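Local coordinates for TfuA domain-containing protein (PDB 6XP8), which takes part in peptide backbone thioamidation, probably as a partner of a YcaO enzyme, at residues A[2-7]-A[23-28]. Residues are numbered along the deposited sequence; the frame is centred on the assembly and turned at random.
Sequences RAVIFT and NYQPPV
Strands 3-6 and 23-25 are the two parallel strands of a beta-alpha-beta unit, linked through helix 13-19. Strand 23-25 is an outermost strand of the sheet, and strand 3-6 lies between it and strand 43-46. Four nearly straight backbone hydrogen bonds join the pair. Asn23 N donates to Ala3 O (3.0 Å), and Ile5 N to Asn23 O (2.8 Å). Gln25 N donates to Ile5 O (2.8 Å), nearly along the carbonyl axis. Thr7 N closes the ladder on Gln25 O, and His13 NE2 hydrogen-bonds to Thr7 O. On the face of Val4, Phe6 and Gln25, Phe6 CG is anti to its carbonyl carbon (chi1 -60°), which puts the ring beside Val28 and Gln25 CB. Val28 CG2 sits over the ring centre in a CH-pi contact, 3.8 Å from the Phe6 centroid. Pro26 O lies in the ring plane at the edge, 3.4 Å from Phe6 CD1. An alanine at Phe6 would probably loosen the loop from Pro26 to Val28, since Val28 CG2 and Gln25 CB would lose the ring they pack against. On the face of Ile5 and Tyr24, Tyr24 CE1 lies 3.6 Å from Ile5 CB; Tyr24 OH hydrogen-bonds to Leu20 O. The strand pair thus rests on backbone hydrogen bonds, and the Phe6 ring adds apolar packing against Val28 where the chain leaves strand 23-25.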
ATOM      1  N   ARG A   2      17.433  -2.425  16.862  1.00 27.51           N
ATOM      2  CA  ARG A   2      16.695  -3.459  16.130  1.00 26.64           C
ATOM      3  C   ARG A   2      15.430  -2.876  15.503  1.00 23.35           C
ATOM      4  O   ARG A   2      14.737  -2.058  16.123  1.00 22.46           O
ATOM      5  CB  ARG A   2      16.321  -4.624  17.057  1.00 29.37           C
ATOM      6  CG  ARG A   2      17.493  -5.412  17.631  1.00 32.48           C
ATOM      7  CD  ARG A   2      17.726  -6.732  16.904  1.00 34.83           C
ATOM      8  NE  ARG A   2      18.758  -6.634  15.868  1.00 37.62           N
ATOM      9  CZ  ARG A   2      18.572  -6.864  14.568  1.00 39.45           C
ATOM     10  NH1 ARG A   2      17.380  -7.222  14.095  1.00 41.31           N
ATOM     11  NH2 ARG A   2      19.591  -6.739  13.727  1.00 40.37           N
ATOM     12  N   ALA A   3      15.145  -3.303  14.273  1.00 21.09           N
ATOM     13  CA  ALA A   3      13.931  -2.897  13.561  1.00 19.44           C
ATOM     14  C   ALA A   3      12.941  -4.040  13.382  1.00 18.38           C
ATOM     15  O   ALA A   3      13.334  -5.188  13.152  1.00 17.61           O
ATOM     16  CB  ALA A   3      14.275  -2.295  12.210  1.00 19.50           C
ATOM     17  N   VAL A   4      11.660  -3.700  13.494  1.00 17.60           N
ATOM     18  CA  VAL A   4      10.553  -4.600  13.170  1.00 17.02           C
ATOM     19  C   VAL A   4       9.699  -3.962  12.061  1.00 16.74           C
ATOM     20  O   VAL A   4       9.373  -2.774  12.127  1.00 16.62           O
ATOM     21  CB  VAL A   4       9.745  -5.017  14.438  1.00 17.39           C
ATOM     22  CG1 VAL A   4       9.162  -3.814  15.175  1.00 17.09           C
ATOM     23  CG2 VAL A   4       8.663  -6.034  14.102  1.00 17.15           C
ATOM     24  N   ILE A   5       9.386  -4.750  11.030  1.00 16.30           N
ATOM     25  CA  ILE A   5       8.616  -4.272   9.866  1.00 15.99           C
ATOM     26  C   ILE A   5       7.376  -5.128   9.648  1.00 15.15           C
ATOM     27  O   ILE A   5       7.467  -6.351   9.533  1.00 14.95           O
ATOM     28  CB  ILE A   5       9.457  -4.272   8.556  1.00 16.67           C
ATOM     29  CG1 ILE A   5      10.815  -3.579   8.736  1.00 17.54           C
ATOM     30  CG2 ILE A   5       8.667  -3.700   7.378  1.00 17.04           C
ATOM     31  CD1 ILE A   5      10.747  -2.092   8.988  1.00 18.56           C
ATOM     32  N   PHE A   6       6.221  -4.473   9.578  1.00 14.28           N
ATOM     33  CA  PHE A   6       4.960  -5.157   9.314  1.00 14.04           C
ATOM     34  C   PHE A   6       4.625  -5.021   7.838  1.00 13.95           C
ATOM     35  O   PHE A   6       4.274  -3.932   7.375  1.00 13.72           O
ATOM     36  CB  PHE A   6       3.849  -4.590  10.202  1.00 13.74           C
ATOM     37  CG  PHE A   6       4.131  -4.726  11.674  1.00 13.74           C
ATOM     38  CD1 PHE A   6       3.748  -5.877  12.363  1.00 13.75           C
ATOM     39  CD2 PHE A   6       4.791  -3.712  12.371  1.00 13.75           C
ATOM     40  CE1 PHE A   6       4.014  -6.013  13.723  1.00 13.70           C
ATOM     41  CE2 PHE A   6       5.071  -3.850  13.728  1.00 13.88           C
ATOM     42  CZ  PHE A   6       4.673  -5.000  14.406  1.00 13.90           C
ATOM     43  N   THR A   7       4.765  -6.128   7.104  1.00 14.05           N
ATOM     44  CA  THR A   7       4.547  -6.153   5.648  1.00 14.48           C
ATOM     45  C   THR A   7       4.184  -7.574   5.165  1.00 14.98           C
ATOM     46  O   THR A   7       3.835  -8.433   5.983  1.00 16.06           O
ATOM     47  CB  THR A   7       5.711  -5.467   4.856  1.00 14.20           C
ATOM     48  OG1 THR A   7       5.289  -5.175   3.517  1.00 13.89           O
ATOM     49  CG2 THR A   7       6.998  -6.294   4.833  1.00 14.13           C
ATOM     50  N   ASN A  23      13.437  -7.728  11.486  1.00 18.26           N
ATOM     51  CA  ASN A  23      12.390  -8.652  11.894  1.00 17.62           C
ATOM     52  C   ASN A  23      11.124  -8.354  11.091  1.00 17.23           C
ATOM     53  O   ASN A  23      10.425  -7.373  11.360  1.00 16.81           O
ATOM     54  CB  ASN A  23      12.131  -8.560  13.405  1.00 18.40           C
ATOM     55  CG  ASN A  23      11.082  -9.550  13.890  1.00 18.60           C
ATOM     56  OD1 ASN A  23      10.382 -10.183  13.099  1.00 19.32           O
ATOM     57  ND2 ASN A  23      10.973  -9.690  15.202  1.00 19.16           N
ATOM     58  N   TYR A  24      10.839  -9.211  10.109  1.00 16.32           N
ATOM     59  CA  TYR A  24       9.620  -9.088   9.309  1.00 16.41           C
ATOM     60  C   TYR A  24       8.457  -9.823   9.944  1.00 16.13           C
ATOM     61  O   TYR A  24       8.555 -11.004  10.289  1.00 16.85           O
ATOM     62  CB  TYR A  24       9.848  -9.507   7.848  1.00 16.19           C
ATOM     63  CG  TYR A  24      10.749  -8.519   7.153  1.00 16.26           C
ATOM     64  CD1 TYR A  24      10.246  -7.298   6.678  1.00 16.25           C
ATOM     65  CD2 TYR A  24      12.118  -8.760   7.027  1.00 16.26           C
ATOM     66  CE1 TYR A  24      11.081  -6.364   6.078  1.00 16.18           C
ATOM     67  CE2 TYR A  24      12.953  -7.831   6.421  1.00 16.28           C
ATOM     68  CZ  TYR A  24      12.431  -6.638   5.944  1.00 15.97           C
ATOM     69  OH  TYR A  24      13.247  -5.704   5.344  1.00 15.86           O
ATOM     70  N   GLN A  25       7.368  -9.084  10.112  1.00 15.96           N
ATOM     71  CA  GLN A  25       6.150  -9.585  10.728  1.00 15.89           C
ATOM     72  C   GLN A  25       5.008  -9.485   9.719  1.00 15.35           C
ATOM     73  O   GLN A  25       5.096  -8.691   8.780  1.00 15.10           O
ATOM     74  CB  GLN A  25       5.823  -8.777  11.995  1.00 16.13           C
ATOM     75  CG  GLN A  25       6.788  -8.993  13.160  1.00 16.67           C
ATOM     76  CD  GLN A  25       6.794 -10.420  13.694  1.00 17.18           C
ATOM     77  OE1 GLN A  25       7.850 -11.051  13.790  1.00 18.57           O
ATOM     78  NE2 GLN A  25       5.623 -10.936  14.038  1.00 16.70           N
ATOM     79  N   PRO A  26       3.926 -10.275   9.908  1.00 14.87           N
ATOM     80  CA  PRO A  26       2.746 -10.153   9.040  1.00 14.49           C
ATOM     81  C   PRO A  26       2.098  -8.755   9.129  1.00 13.80           C
ATOM     82  O   PRO A  26       2.460  -7.975  10.033  1.00 13.13           O
ATOM     83  CB  PRO A  26       1.791 -11.216   9.601  1.00 14.69           C
ATOM     84  CG  PRO A  26       2.679 -12.201  10.271  1.00 14.75           C
ATOM     85  CD  PRO A  26       3.767 -11.378  10.878  1.00 14.97           C
ATOM     86  N   PRO A  27       1.162  -8.423   8.205  1.00 13.82           N
ATOM     87  CA  PRO A  27       0.444  -7.141   8.303  1.00 13.61           C
ATOM     88  C   PRO A  27      -0.034  -6.862   9.733  1.00 13.76           C
ATOM     89  O   PRO A  27      -0.555  -7.767  10.395  1.00 13.64           O
ATOM     90  CB  PRO A  27      -0.743  -7.337   7.362  1.00 13.85           C
ATOM     91  CG  PRO A  27      -0.207  -8.245   6.311  1.00 13.65           C
ATOM     92  CD  PRO A  27       0.761  -9.169   6.992  1.00 13.70           C
ATOM     93  N   VAL A  28       0.177  -5.632  10.198  1.00 13.78           N
ATOM     94  CA  VAL A  28      -0.038  -5.278  11.608  1.00 14.19           C
ATOM     95  C   VAL A  28      -1.519  -5.335  12.008  1.00 14.79           C
ATOM     96  O   VAL A  28      -2.399  -4.981  11.215  1.00 14.54           O
ATOM     97  CB  VAL A  28       0.637  -3.925  11.976  1.00 13.93           C
ATOM     98  CG1 VAL A  28      -0.047  -2.732  11.307  1.00 13.51           C
ATOM     99  CG2 VAL A  28       0.758  -3.742  13.490  1.00 13.94           C
TER